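PDB 6ZPV: MgGH51 from Meripilus giganteus, which probably removes terminal alpha-L-arabinofuranosyl residues from arabinose-containing glycans by hydrolysis, as an alpha-L-arabinofuranosidase of glycoside hydrolase family GH51. Local coordinates for residues Thr507-Phe510 and Ala511-Phe515; Thr404-Trp407 and Phe408-Ala412; Val454-Ala457 and Thr458-Ala462; Glu273-Gln276 and Phe277-Asp280. One frame throughout, in Å; residues are numbered along the deposited sequence.

Interaction 1: Thr507-Phe510 and Ala511-Phe515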
ATOM      1  N   THR A 507      -8.026 -12.459  -8.008  1.00 11.30           N
ATOM      2  CA  THR A 507      -8.889 -13.432  -7.311  1.00 11.13           C
ATOM      3  C   THR A 507      -8.838 -13.260  -5.775  1.00 10.78           C
ATOM      4  O   THR A 507      -9.874 -13.233  -5.120  1.00 11.54           O
ATOM      5  CB  THR A 507      -8.476 -14.859  -7.710  1.00 11.32           C
ATOM      6  OG1 THR A 507      -7.080 -14.993  -7.402  1.00 11.82           O
ATOM      7  CG2 THR A 507      -8.715 -15.165  -9.189  1.00 12.23           C
ATOM      8  N   SER A 508      -7.615 -13.092  -5.267  1.00 10.85           N
ATOM      9  CA  SER A 508      -7.442 -12.891  -3.835  1.00 10.46           C
ATOM     10  C   SER A 508      -8.071 -11.583  -3.347  1.00 10.84           C
ATOM     11  O   SER A 508      -8.584 -11.568  -2.231  1.00 10.94           O
ATOM     12  CB  SER A 508      -5.946 -12.982  -3.466  1.00 11.11           C
ATOM     13  OG  SER A 508      -5.489 -14.307  -3.640  1.00 12.00           O
ATOM     14  N   PHE A 509      -8.030 -10.530  -4.178  1.00 10.59           N
ATOM     15  CA  PHE A 509      -8.731  -9.287  -3.835  1.00 10.67           C
ATOM     16  C   PHE A 509     -10.204  -9.572  -3.627  1.00 10.72           C
ATOM     17  O   PHE A 509     -10.806  -9.102  -2.646  1.00 11.20           O
ATOM     18  CB  PHE A 509      -8.549  -8.259  -4.953  1.00 11.52           C
ATOM     19  CG  PHE A 509      -9.439  -7.044  -4.785  1.00 12.09           C
ATOM     20  CD1 PHE A 509      -9.020  -5.963  -4.050  1.00 13.47           C
ATOM     21  CD2 PHE A 509     -10.712  -7.003  -5.359  1.00 14.02           C
ATOM     22  CE1 PHE A 509      -9.845  -4.850  -3.930  1.00 15.70           C
ATOM     23  CE2 PHE A 509     -11.530  -5.882  -5.247  1.00 16.02           C
ATOM     24  CZ  PHE A 509     -11.069  -4.819  -4.508  1.00 17.79           C
ATOM     25  N   PHE A 510     -10.825 -10.326  -4.545  1.00 10.98           N
ATOM     26  CA  PHE A 510     -12.254 -10.607  -4.388  1.00 11.11           C
ATOM     27  C   PHE A 510     -12.519 -11.458  -3.152  1.00 10.77           C
ATOM     28  O   PHE A 510     -13.539 -11.225  -2.519  1.00 11.94           O
ATOM     29  CB  PHE A 510     -12.829 -11.222  -5.671  1.00 11.94           C
ATOM     30  CG  PHE A 510     -12.921 -10.236  -6.810  1.00 11.93           C
ATOM     31  CD1 PHE A 510     -13.703  -9.098  -6.690  1.00 13.71           C
ATOM     32  CD2 PHE A 510     -12.248 -10.445  -8.006  1.00 13.86           C
ATOM     33  CE1 PHE A 510     -13.801  -8.220  -7.751  1.00 14.51           C
ATOM     34  CE2 PHE A 510     -12.349  -9.584  -9.057  1.00 15.01           C
ATOM     35  CZ  PHE A 510     -13.102  -8.461  -8.907  1.00 15.24           C
ATOM     36  N   ALA A 511     -11.660 -12.393  -2.808  1.00 11.16           N
ATOM     37  CA  ALA A 511     -11.854 -13.130  -1.544  1.00 11.73           C
ATOM     38  C   ALA A 511     -11.772 -12.181  -0.351  1.00 11.28           C
ATOM     39  O   ALA A 511     -12.592 -12.263   0.574  1.00 11.53           O
ATOM     40  CB  ALA A 511     -10.867 -14.278  -1.421  1.00 12.85           C
ATOM     41  N   GLN A 512     -10.788 -11.302  -0.345  1.00 11.24           N
ATOM     42  CA  GLN A 512     -10.662 -10.326   0.744  1.00 11.07           C
ATOM     43  C   GLN A 512     -11.913  -9.458   0.826  1.00 10.94           C
ATOM     44  O   GLN A 512     -12.422  -9.224   1.950  1.00 11.77           O
ATOM     45  CB  GLN A 512      -9.419  -9.439   0.579  1.00 11.31           C
ATOM     46  CG  GLN A 512      -8.068 -10.139   0.687  1.00 10.42           C
ATOM     47  CD  GLN A 512      -7.793 -10.600   2.075  1.00 10.60           C
ATOM     48  OE1 GLN A 512      -7.912  -9.801   3.040  1.00 11.32           O
ATOM     49  NE2 GLN A 512      -7.386 -11.872   2.200  1.00 11.02           N
ATOM     50  N   LYS A 513     -12.385  -8.947  -0.298  1.00 11.09           N
ATOM     51  CA  LYS A 513     -13.588  -8.088  -0.318  1.00 11.32           C
ATOM     52  C   LYS A 513     -14.828  -8.865   0.139  1.00 11.96           C
ATOM     53  O   LYS A 513     -15.643  -8.304   0.911  1.00 12.18           O
ATOM     54  CB  LYS A 513     -13.740  -7.571  -1.750  1.00 12.26           C
ATOM     55  CG  LYS A 513     -14.945  -6.675  -1.969  1.00 13.75           C
ATOM     56  CD  LYS A 513     -15.075  -6.174  -3.423  1.00 16.08           C
ATOM     57  CE  LYS A 513     -16.297  -5.307  -3.648  1.00 18.43           C
ATOM     58  NZ  LYS A 513     -16.487  -4.993  -5.092  1.00 20.18           N
ATOM     59  N   LEU A 514     -15.009 -10.074  -0.329  1.00 11.74           N
ATOM     60  CA  LEU A 514     -16.165 -10.876   0.083  1.00 12.30           C
ATOM     61  C   LEU A 514     -16.149 -11.077   1.597  1.00 12.11           C
ATOM     62  O   LEU A 514     -17.210 -11.038   2.232  1.00 13.20           O
ATOM     63  CB  LEU A 514     -16.183 -12.220  -0.659  1.00 12.63           C
ATOM     64  CG  LEU A 514     -16.641 -12.170  -2.115  1.00 13.38           C
ATOM     65  CD1 LEU A 514     -16.364 -13.470  -2.782  1.00 15.79           C
ATOM     66  CD2 LEU A 514     -18.085 -11.823  -2.254  1.00 17.18           C
ATOM     67  N   PHE A 515     -14.977 -11.311   2.187  1.00 11.19           N
ATOM     68  CA  PHE A 515     -14.929 -11.522   3.629  1.00 10.75           C
ATOM     69  C   PHE A 515     -15.186 -10.238   4.384  1.00 11.39           C
ATOM     70  O   PHE A 515     -15.902 -10.236   5.389  1.00 12.33           O
ATOM     71  CB  PHE A 515     -13.617 -12.216   4.042  1.00 11.28           C
ATOM     72  CG  PHE A 515     -13.671 -13.735   3.947  1.00 11.02           C
ATOM     73  CD1 PHE A 515     -13.894 -14.383   2.767  1.00 12.16           C
ATOM     74  CD2 PHE A 515     -13.498 -14.493   5.090  1.00 12.56           C
ATOM     75  CE1 PHE A 515     -14.024 -15.760   2.741  1.00 12.54           C
ATOM     76  CE2 PHE A 515     -13.630 -15.863   5.059  1.00 12.54           C
ATOM     77  CZ  PHE A 515     -13.883 -16.500   3.882  1.00 12.27           C
TER
HETATM   78  O   HOH W   1      -7.428 -13.556  -0.146  1.00 12.42           O
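S508 O is gripped twice: Q512 N donates to it at 2.9 Å and 166°, and a water donates to it at 3.1 Å. The same water accepts from Q512 NE2 at 2.9 Å, so the glutamine closes a ring on the carbonyl it already binds through its backbone. Q512 CG, anti to the carbonyl carbon (chi1 -66°), lies 3.3 Å from S508 O, and the bend at chi2 turns the amide to the water; NE2 also reaches Y430 OH. One residue on, K513 N makes the shortest of the backbone bonds, 2.8 Å to F509 O. The K513 side chain runs fully extended, its CG trans to the backbone N (chi1 179°), and its CD passes the F509 ring obliquely at 4.0 Å from CE2 before NZ forms a salt bridge with E219. L514 N donates to F510 O at 2.9 Å, and L514 CG rests 3.3 Å from the same oxygen. F510 and L514 both lean on L581 of strand 575-582, whereas S508 OG binds E460 of helix 454-469. Such an amphipathic helix, coming after the eighth parallel strand and some short ones, packed between helices and a beta-sheet domain, is consistent with the last helix of a (beta/alpha)8 barrel.

Interaction 2: Thr404-Trp407 and Phe408-Ala412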
ATOM      1  N   THR A 404       1.834 -22.493   0.525  1.00 12.05           N
ATOM      2  CA  THR A 404       1.111 -22.986  -0.636  1.00 11.97           C
ATOM      3  C   THR A 404      -0.391 -22.839  -0.414  1.00 11.90           C
ATOM      4  O   THR A 404      -0.878 -22.802   0.726  1.00 12.31           O
ATOM      5  CB  THR A 404       1.414 -24.461  -0.853  1.00 13.82           C
ATOM      6  OG1 THR A 404       0.850 -25.226   0.197  1.00 13.68           O
ATOM      7  CG2 THR A 404       2.879 -24.802  -1.058  1.00 13.34           C
ATOM      8  N   PRO A 405      -1.176 -22.837  -1.518  1.00 11.94           N
ATOM      9  CA  PRO A 405      -2.637 -22.856  -1.329  1.00 12.35           C
ATOM     10  C   PRO A 405      -3.130 -23.978  -0.422  1.00 12.76           C
ATOM     11  O   PRO A 405      -4.038 -23.800   0.398  1.00 12.81           O
ATOM     12  CB  PRO A 405      -3.164 -22.964  -2.789  1.00 12.62           C
ATOM     13  CG  PRO A 405      -2.073 -22.330  -3.604  1.00 12.78           C
ATOM     14  CD  PRO A 405      -0.765 -22.745  -2.940  1.00 12.60           C
ATOM     15  N   THR A 406      -2.532 -25.175  -0.604  1.00 12.39           N
ATOM     16  CA  THR A 406      -2.926 -26.352   0.173  1.00 12.96           C
ATOM     17  C   THR A 406      -2.635 -26.138   1.662  1.00 13.74           C
ATOM     18  O   THR A 406      -3.456 -26.495   2.502  1.00 13.64           O
ATOM     19  CB  THR A 406      -2.244 -27.582  -0.402  1.00 14.18           C
ATOM     20  OG1 THR A 406      -2.766 -27.765  -1.724  1.00 15.63           O
ATOM     21  CG2 THR A 406      -2.465 -28.819   0.431  1.00 16.20           C
ATOM     22  N   TRP A 407      -1.450 -25.588   1.955  1.00 12.41           N
ATOM     23  CA  TRP A 407      -1.162 -25.314   3.372  1.00 12.46           C
ATOM     24  C   TRP A 407      -2.269 -24.468   4.003  1.00 12.11           C
ATOM     25  O   TRP A 407      -2.666 -24.694   5.150  1.00 12.75           O
ATOM     26  CB  TRP A 407       0.196 -24.584   3.504  1.00 12.87           C
ATOM     27  CG  TRP A 407       0.622 -24.307   4.912  1.00 12.76           C
ATOM     28  CD1 TRP A 407       1.482 -25.090   5.630  1.00 13.89           C
ATOM     29  CD2 TRP A 407       0.220 -23.227   5.758  1.00 12.80           C
ATOM     30  NE1 TRP A 407       1.640 -24.590   6.884  1.00 14.88           N
ATOM     31  CE2 TRP A 407       0.855 -23.472   7.012  1.00 14.85           C
ATOM     32  CE3 TRP A 407      -0.595 -22.094   5.616  1.00 12.38           C
ATOM     33  CZ2 TRP A 407       0.661 -22.612   8.117  1.00 14.50           C
ATOM     34  CZ3 TRP A 407      -0.794 -21.288   6.714  1.00 13.20           C
ATOM     35  CH2 TRP A 407      -0.205 -21.540   7.959  1.00 14.37           C
ATOM     36  N   PHE A 408      -2.747 -23.456   3.307  1.00 12.08           N
ATOM     37  CA  PHE A 408      -3.746 -22.554   3.885  1.00 12.00           C
ATOM     38  C   PHE A 408      -5.036 -23.313   4.249  1.00 12.02           C
ATOM     39  O   PHE A 408      -5.557 -23.107   5.359  1.00 13.20           O
ATOM     40  CB  PHE A 408      -4.017 -21.343   2.974  1.00 11.34           C
ATOM     41  CG  PHE A 408      -2.972 -20.275   3.134  1.00 11.63           C
ATOM     42  CD1 PHE A 408      -3.097 -19.366   4.179  1.00 11.30           C
ATOM     43  CD2 PHE A 408      -1.823 -20.235   2.390  1.00 11.65           C
ATOM     44  CE1 PHE A 408      -2.102 -18.437   4.449  1.00 11.84           C
ATOM     45  CE2 PHE A 408      -0.847 -19.301   2.653  1.00 11.19           C
ATOM     46  CZ  PHE A 408      -0.976 -18.390   3.675  1.00 11.98           C
ATOM     47  N   TYR A 409      -5.566 -24.187   3.380  1.00 12.46           N
ATOM     48  CA  TYR A 409      -6.780 -24.914   3.802  1.00 12.58           C
ATOM     49  C   TYR A 409      -6.458 -25.924   4.895  1.00 12.63           C
ATOM     50  O   TYR A 409      -7.272 -26.158   5.774  1.00 14.51           O
ATOM     51  CB  TYR A 409      -7.626 -25.482   2.663  1.00 14.04           C
ATOM     52  CG  TYR A 409      -7.080 -26.672   1.938  1.00 14.40           C
ATOM     53  CD1 TYR A 409      -7.125 -27.916   2.553  1.00 15.91           C
ATOM     54  CD2 TYR A 409      -6.626 -26.631   0.640  1.00 16.10           C
ATOM     55  CE1 TYR A 409      -6.709 -29.079   1.896  1.00 18.43           C
ATOM     56  CE2 TYR A 409      -6.267 -27.799  -0.050  1.00 17.30           C
ATOM     57  CZ  TYR A 409      -6.318 -29.024   0.578  1.00 18.04           C
ATOM     58  OH  TYR A 409      -5.928 -30.169  -0.108  1.00 23.28           O
ATOM     59  N   GLN A 410      -5.281 -26.544   4.839  1.00 12.93           N
ATOM     60  CA  GLN A 410      -4.851 -27.535   5.803  1.00 14.19           C
ATOM     61  C   GLN A 410      -4.638 -26.909   7.173  1.00 14.30           C
ATOM     62  O   GLN A 410      -4.634 -27.650   8.164  1.00 16.26           O
ATOM     63  CB  GLN A 410      -3.598 -28.315   5.386  1.00 15.67           C
ATOM     64  CG  GLN A 410      -3.859 -29.230   4.206  1.00 18.39           C
ATOM     65  CD  GLN A 410      -2.561 -29.957   3.838  1.00 20.17           C
ATOM     66  OE1 GLN A 410      -1.466 -29.348   3.897  1.00 22.84           O
ATOM     67  NE2 GLN A 410      -2.698 -31.113   3.243  1.00 26.46           N
ATOM     68  N   ASN A 411      -4.427 -25.597   7.262  1.00 13.98           N
ATOM     69  CA  ASN A 411      -4.072 -24.929   8.518  1.00 13.90           C
ATOM     70  C   ASN A 411      -5.147 -23.946   8.927  1.00 13.43           C
ATOM     71  O   ASN A 411      -4.889 -23.055   9.754  1.00 14.92           O
ATOM     72  CB  ASN A 411      -2.667 -24.316   8.409  1.00 15.03           C
ATOM     73  CG  ASN A 411      -1.633 -25.416   8.429  1.00 16.61           C
ATOM     74  OD1 ASN A 411      -1.223 -25.823   9.534  1.00 21.20           O
ATOM     75  ND2 ASN A 411      -1.276 -25.944   7.301  1.00 17.16           N
ATOM     76  N   ALA A 412      -6.391 -24.157   8.527  1.00 13.23           N
ATOM     77  CA  ALA A 412      -7.533 -23.319   8.946  1.00 13.00           C
ATOM     78  C   ALA A 412      -7.813 -23.430  10.441  1.00 12.35           C
ATOM     79  O   ALA A 412      -8.501 -22.551  10.975  1.00 13.38           O
ATOM     80  CB  ALA A 412      -8.764 -23.698   8.163  1.00 14.75           C
TER
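W407 O takes two donors from N411: ND2 at 2.8 Å, with W407 O in the plane of the N411 amide, and, weakly, the backbone N. At the other end of this short helix, T404 is the N-cap, its OG1 accepting from W407 N at 2.9 Å, while T404 O accepts from F408 N at 3.3 Å. The W407 indole has two stacking partners. Over one face lies the N411 amide, its plane only 15° from the indole, ND2 near NE1 and CB over the six-membered ring, 3.7 Å from its centroid. The indole edge meets the face of F408 in a T-shaped pair, with centroids 5.0 Å apart and planes at 79°. W407 CG trans to its backbone N (chi1 -177°) carries the indole toward the C-terminal end of the helix, where N411 can lie on it. Among the looser contacts, Y409 rests a ring face on T406 O, and T406 CG2 touches Q410 CD at 3.6 Å. F408 also meets F463 edge-to-face. With ND2 bonded to W407 O and its flat side laid on the indole, the N411 amide is held against rotation, and W407 O is satisfied by a side chain as well as weakly by N411 N.

Interaction 3: Val454-Ala457 and Thr458-Ala462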
ATOM      1  N   VAL A 454      -7.362 -18.802  -8.682  1.00 12.53           N
ATOM      2  CA  VAL A 454      -8.569 -19.297  -7.975  1.00 12.72           C
ATOM      3  C   VAL A 454      -8.113 -20.219  -6.846  1.00 12.50           C
ATOM      4  O   VAL A 454      -8.624 -20.167  -5.717  1.00 13.44           O
ATOM      5  CB  VAL A 454      -9.573 -19.924  -8.912  1.00 12.68           C
ATOM      6  CG1 VAL A 454     -10.810 -20.373  -8.158  1.00 14.72           C
ATOM      7  CG2 VAL A 454      -9.993 -18.967 -10.023  1.00 13.83           C
ATOM      8  N   GLN A 455      -7.160 -21.101  -7.141  1.00 13.18           N
ATOM      9  CA  GLN A 455      -6.611 -22.018  -6.135  1.00 14.26           C
ATOM     10  C   GLN A 455      -6.093 -21.240  -4.916  1.00 12.41           C
ATOM     11  O   GLN A 455      -6.343 -21.634  -3.728  1.00 12.41           O
ATOM     12  CB  GLN A 455      -5.455 -22.852  -6.769  1.00 14.29           C
ATOM     13  CG  GLN A 455      -4.923 -24.012  -5.901  1.00 15.07           C
ATOM     14  CD  GLN A 455      -3.709 -24.731  -6.444  1.00 15.53           C
ATOM     15  OE1 GLN A 455      -3.288 -24.444  -7.576  1.00 16.34           O
ATOM     16  NE2 GLN A 455      -3.179 -25.663  -5.679  1.00 17.71           N
ATOM     17  N   SER A 456      -5.289 -20.207  -5.152  1.00 11.83           N
ATOM     18  CA  SER A 456      -4.652 -19.515  -4.001  1.00 11.83           C
ATOM     19  C   SER A 456      -5.701 -18.749  -3.218  1.00 11.27           C
ATOM     20  O   SER A 456      -5.694 -18.781  -1.970  1.00 11.71           O
ATOM     21  CB  SER A 456      -3.503 -18.632  -4.471  1.00 12.33           C
ATOM     22  OG  SER A 456      -3.912 -17.427  -5.154  1.00 11.95           O
ATOM     23  N   ALA A 457      -6.648 -18.078  -3.856  1.00 11.13           N
ATOM     24  CA  ALA A 457      -7.692 -17.307  -3.191  1.00 10.80           C
ATOM     25  C   ALA A 457      -8.583 -18.214  -2.360  1.00 11.43           C
ATOM     26  O   ALA A 457      -9.037 -17.824  -1.278  1.00 11.67           O
ATOM     27  CB  ALA A 457      -8.500 -16.513  -4.205  1.00 11.49           C
ATOM     28  N   THR A 458      -8.914 -19.402  -2.925  1.00 11.77           N
ATOM     29  CA  THR A 458      -9.819 -20.306  -2.182  1.00 11.54           C
ATOM     30  C   THR A 458      -9.127 -20.920  -0.974  1.00 11.50           C
ATOM     31  O   THR A 458      -9.754 -21.112   0.076  1.00 12.03           O
ATOM     32  CB  THR A 458     -10.428 -21.338  -3.130  1.00 12.03           C
ATOM     33  OG1 THR A 458      -9.469 -22.197  -3.745  1.00 14.72           O
ATOM     34  CG2 THR A 458     -11.283 -20.680  -4.166  1.00 12.10           C
ATOM     35  N   GLY A 459      -7.838 -21.266  -1.072  1.00 11.98           N
ATOM     36  CA  GLY A 459      -7.083 -21.745   0.091  1.00 12.01           C
ATOM     37  C   GLY A 459      -7.007 -20.642   1.118  1.00 11.82           C
ATOM     38  O   GLY A 459      -7.227 -20.914   2.323  1.00 11.37           O
ATOM     39  N   GLU A 460      -6.679 -19.423   0.725  1.00 11.28           N
ATOM     40  CA  GLU A 460      -6.679 -18.291   1.654  1.00 11.66           C
ATOM     41  C   GLU A 460      -8.052 -18.139   2.319  1.00 10.69           C
ATOM     42  O   GLU A 460      -8.129 -17.962   3.549  1.00 11.38           O
ATOM     43  CB  GLU A 460      -6.314 -17.010   0.942  1.00 11.03           C
ATOM     44  CG  GLU A 460      -4.851 -16.982   0.500  1.00 11.22           C
ATOM     45  CD  GLU A 460      -4.577 -16.107  -0.720  1.00 11.70           C
ATOM     46  OE1 GLU A 460      -5.487 -15.361  -1.152  1.00 11.01           O
ATOM     47  OE2 GLU A 460      -3.416 -16.145  -1.193  1.00 11.80           O
ATOM     48  N   ALA A 461      -9.135 -18.238   1.571  1.00 11.04           N
ATOM     49  CA  ALA A 461     -10.471 -18.078   2.109  1.00 11.09           C
ATOM     50  C   ALA A 461     -10.738 -19.156   3.142  1.00 11.07           C
ATOM     51  O   ALA A 461     -11.322 -18.855   4.220  1.00 11.13           O
ATOM     52  CB  ALA A 461     -11.505 -18.097   1.019  1.00 11.60           C
ATOM     53  N   ALA A 462     -10.305 -20.385   2.943  1.00 11.20           N
ATOM     54  CA  ALA A 462     -10.476 -21.423   3.960  1.00 10.92           C
ATOM     55  C   ALA A 462      -9.723 -21.025   5.237  1.00 10.76           C
ATOM     56  O   ALA A 462     -10.271 -21.134   6.340  1.00 11.14           O
ATOM     57  CB  ALA A 462      -9.976 -22.759   3.399  1.00 11.96           C
TER
HETATM   58  O   HOH W   2      -2.457 -15.566  -3.607  1.00 11.74           O
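S456 and E460 are tied twice, one turn apart on helix 454-469, a helix of the (beta/alpha)8 barrel that follows strand 424-432. E460 N binds S456 O at 2.9 Å and 170°, and a water joins the side chains, accepting from S456 OG at 2.8 Å and donating to E460 OE2 at 2.7 Å. S456 OG in turn accepts from T453 N. The E460 carboxylate has further partners beyond this turn: OE1 binds S508 OG of helix 507-517, and OE2 also receives A432 N, so one buried group links this helix to another helix and to a barrel strand. A leucine in place of E460 would probably leave S508 OG without OE1, and A432 N and the water without OE2, with the tie between the two helices weakened. Next comes T458, whose OG1 sits between its own N and carbonyl carbon (chi1 62°) and faces back down the helix. There T458 OG1 lies 3.0 Å from V454 O and close to Q455 O as well. Further out, A457 packs on T507 and S508 with its small CB, and T458 and A461 both touch V619. On the flank of the turn the methyl groups of V454 and T458 meet, CG1 to CG2, at 4.0 Å.

Interaction 4: Glu273-Gln276 and Phe277-Asp280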
ATOM      1  N   GLU A 273       0.219  12.309   4.596  1.00 10.54           N
ATOM      2  CA  GLU A 273      -0.567  11.779   3.466  1.00 10.43           C
ATOM      3  C   GLU A 273      -1.207  10.445   3.836  1.00 10.67           C
ATOM      4  O   GLU A 273      -2.383  10.191   3.511  1.00 11.33           O
ATOM      5  CB  GLU A 273       0.268  11.678   2.211  1.00 11.25           C
ATOM      6  CG  GLU A 273       0.753  13.022   1.636  1.00 12.08           C
ATOM      7  CD  GLU A 273       1.926  13.679   2.316  1.00 11.07           C
ATOM      8  OE1 GLU A 273       2.688  12.918   2.976  1.00 11.17           O
ATOM      9  OE2 GLU A 273       2.121  14.890   2.165  1.00 11.71           O
ATOM     10  N   TYR A 274      -0.463   9.583   4.534  1.00 10.39           N
ATOM     11  CA  TYR A 274      -1.049   8.327   5.045  1.00 10.40           C
ATOM     12  C   TYR A 274      -2.256   8.637   5.947  1.00 10.23           C
ATOM     13  O   TYR A 274      -3.332   8.069   5.755  1.00 10.89           O
ATOM     14  CB  TYR A 274       0.024   7.506   5.801  1.00 10.31           C
ATOM     15  CG  TYR A 274       1.045   6.769   4.997  1.00 10.09           C
ATOM     16  CD1 TYR A 274       0.673   5.670   4.235  1.00 10.71           C
ATOM     17  CD2 TYR A 274       2.402   7.074   5.057  1.00 10.70           C
ATOM     18  CE1 TYR A 274       1.607   4.875   3.573  1.00 10.67           C
ATOM     19  CE2 TYR A 274       3.338   6.317   4.376  1.00 10.59           C
ATOM     20  CZ  TYR A 274       2.944   5.219   3.629  1.00 10.86           C
ATOM     21  OH  TYR A 274       3.842   4.384   2.997  1.00 11.97           O
ATOM     22  N   LEU A 275      -2.029   9.477   6.948  1.00 10.74           N
ATOM     23  CA  LEU A 275      -3.083   9.735   7.924  1.00 10.85           C
ATOM     24  C   LEU A 275      -4.333  10.355   7.295  1.00 11.44           C
ATOM     25  O   LEU A 275      -5.458   9.951   7.656  1.00 11.98           O
ATOM     26  CB  LEU A 275      -2.547  10.637   9.050  1.00 11.12           C
ATOM     27  CG  LEU A 275      -1.418  10.037   9.883  1.00 11.41           C
ATOM     28  CD1 LEU A 275      -0.766  11.084  10.756  1.00 12.28           C
ATOM     29  CD2 LEU A 275      -1.933   8.879  10.723  1.00 13.01           C
ATOM     30  N   GLN A 276      -4.145  11.245   6.333  1.00 11.04           N
ATOM     31  CA  GLN A 276      -5.293  11.858   5.642  1.00 11.10           C
ATOM     32  C   GLN A 276      -6.062  10.766   4.879  1.00 10.98           C
ATOM     33  O   GLN A 276      -7.304  10.807   4.835  1.00 11.46           O
ATOM     34  CB  GLN A 276      -4.839  12.989   4.714  1.00 12.08           C
ATOM     35  CG  GLN A 276      -5.996  13.764   4.139  1.00 13.68           C
ATOM     36  CD  GLN A 276      -6.864  14.402   5.219  1.00 14.27           C
ATOM     37  OE1 GLN A 276      -6.369  15.295   5.938  1.00 16.83           O
ATOM     38  NE2 GLN A 276      -8.145  14.040   5.296  1.00 15.65           N
ATOM     39  N   PHE A 277      -5.362   9.831   4.254  1.00 11.16           N
ATOM     40  CA  PHE A 277      -6.049   8.737   3.541  1.00 11.60           C
ATOM     41  C   PHE A 277      -6.878   7.895   4.503  1.00 11.15           C
ATOM     42  O   PHE A 277      -8.007   7.492   4.177  1.00 11.62           O
ATOM     43  CB  PHE A 277      -5.003   7.860   2.850  1.00 11.58           C
ATOM     44  CG  PHE A 277      -5.577   6.714   2.066  1.00 11.02           C
ATOM     45  CD1 PHE A 277      -6.535   6.942   1.082  1.00 11.52           C
ATOM     46  CD2 PHE A 277      -5.103   5.431   2.237  1.00 12.47           C
ATOM     47  CE1 PHE A 277      -7.062   5.898   0.345  1.00 11.51           C
ATOM     48  CE2 PHE A 277      -5.606   4.397   1.464  1.00 13.36           C
ATOM     49  CZ  PHE A 277      -6.528   4.634   0.505  1.00 12.94           C
ATOM     50  N   PHE A 278      -6.363   7.663   5.717  1.00 11.12           N
ATOM     51  CA  PHE A 278      -7.134   6.910   6.719  1.00 11.77           C
ATOM     52  C   PHE A 278      -8.433   7.665   7.079  1.00 12.36           C
ATOM     53  O   PHE A 278      -9.531   7.058   7.105  1.00 13.11           O
ATOM     54  CB  PHE A 278      -6.292   6.616   7.961  1.00 12.29           C
ATOM     55  CG  PHE A 278      -4.955   5.991   7.689  1.00 12.09           C
ATOM     56  CD1 PHE A 278      -4.688   5.281   6.522  1.00 12.24           C
ATOM     57  CD2 PHE A 278      -3.915   6.167   8.575  1.00 11.97           C
ATOM     58  CE1 PHE A 278      -3.424   4.782   6.269  1.00 12.13           C
ATOM     59  CE2 PHE A 278      -2.649   5.663   8.315  1.00 11.84           C
ATOM     60  CZ  PHE A 278      -2.393   5.021   7.143  1.00 12.28           C
ATOM     61  N   GLU A 279      -8.281   8.965   7.333  1.00 12.54           N
ATOM     62  CA  GLU A 279      -9.440   9.803   7.613  1.00 13.30           C
ATOM     63  C   GLU A 279     -10.426   9.733   6.450  1.00 13.55           C
ATOM     64  O   GLU A 279     -11.670   9.597   6.669  1.00 14.78           O
ATOM     65  CB  GLU A 279      -9.016  11.267   7.861  1.00 14.77           C
ATOM     66  CG  GLU A 279     -10.144  12.205   8.079  1.00 16.46           C
ATOM     67  CD  GLU A 279      -9.625  13.541   8.544  1.00 17.75           C
ATOM     68  OE1 GLU A 279      -9.768  14.554   7.764  1.00 20.97           O
ATOM     69  OE2 GLU A 279      -9.020  13.595   9.595  1.00 17.37           O
ATOM     70  N   ASP A 280      -9.941   9.757   5.220  1.00 12.74           N
ATOM     71  CA  ASP A 280     -10.790   9.791   4.021  1.00 13.71           C
ATOM     72  C   ASP A 280     -11.499   8.476   3.733  1.00 15.05           C
ATOM     73  O   ASP A 280     -12.413   8.473   2.918  1.00 21.23           O
ATOM     74  CB  ASP A 280      -9.972  10.228   2.802  1.00 12.96           C
ATOM     75  CG  ASP A 280      -9.518  11.688   2.854  1.00 13.71           C
ATOM     76  OD1 ASP A 280     -10.073  12.462   3.675  1.00 15.24           O
ATOM     77  OD2 ASP A 280      -8.643  12.038   2.032  1.00 13.53           O
TER
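F277 begins the second turn by donating its N-H to E273 O at 3.1 Å; its own ring leads off toward L209. F278 follows, and its ring lies back over the preceding turn. Y274 O accepts F278 N and, at the same time, sits over the centre of the F278 ring, 3.1 Å above its plane. The ring's CZ touches Y274 CB at 3.7 Å, and its CD2 meets L275 CD2, so the phenylalanine is wedged between the start of the tyrosine side chain and the end of the leucine. Beyond them it packs on F225 and F227 of strand 224-227. E279 and D280 then share one amide. Q276 NE2 gives a hydrogen bond to E279 OE1 at 3.0 Å and another to D280 OD1, also at 3.0 Å. Both carboxylates are met from above their planes; that of E279 stands nearly square to the amide, at 86°, and that of D280 is turned by 38°. Q276 gets there by a kink at chi2 (59°), which swings its end up the helix to the next turn. Replacing Q276 by an alanine would probably leave both E279 OE1 and D280 OD1 without this N-H and the two acids without the amide that joins them, although E279 keeps H337 and D280 its salt bridge with R205. An apolar face turned to the strands and a polar one turned outward are what is expected of an amphipathic helix in a (beta/alpha)8 barrel, here the crossover between parallel strands 224-227 and 284-289.

Along the chain the order is interaction 4, 2, 3, then 1, each on its own helix of the barrel. Interactions 2, 3 and 1 form a row: the centre of interaction 3 lies about 8 Å from that of interaction 2 and about 9 Å from that of interaction 1, and it touches both, whereas interactions 1 and 2 do not meet. Helix 454-469 is therefore the middle member, linking helix 405-410 to helix 507-517 where the barrel helices meet the C-terminal beta domain. Interaction 4, on helix 271-281, stands apart, its centre about 23 Å from that of interaction 1 and 34 Å from that of interaction 2, elsewhere around the barrel.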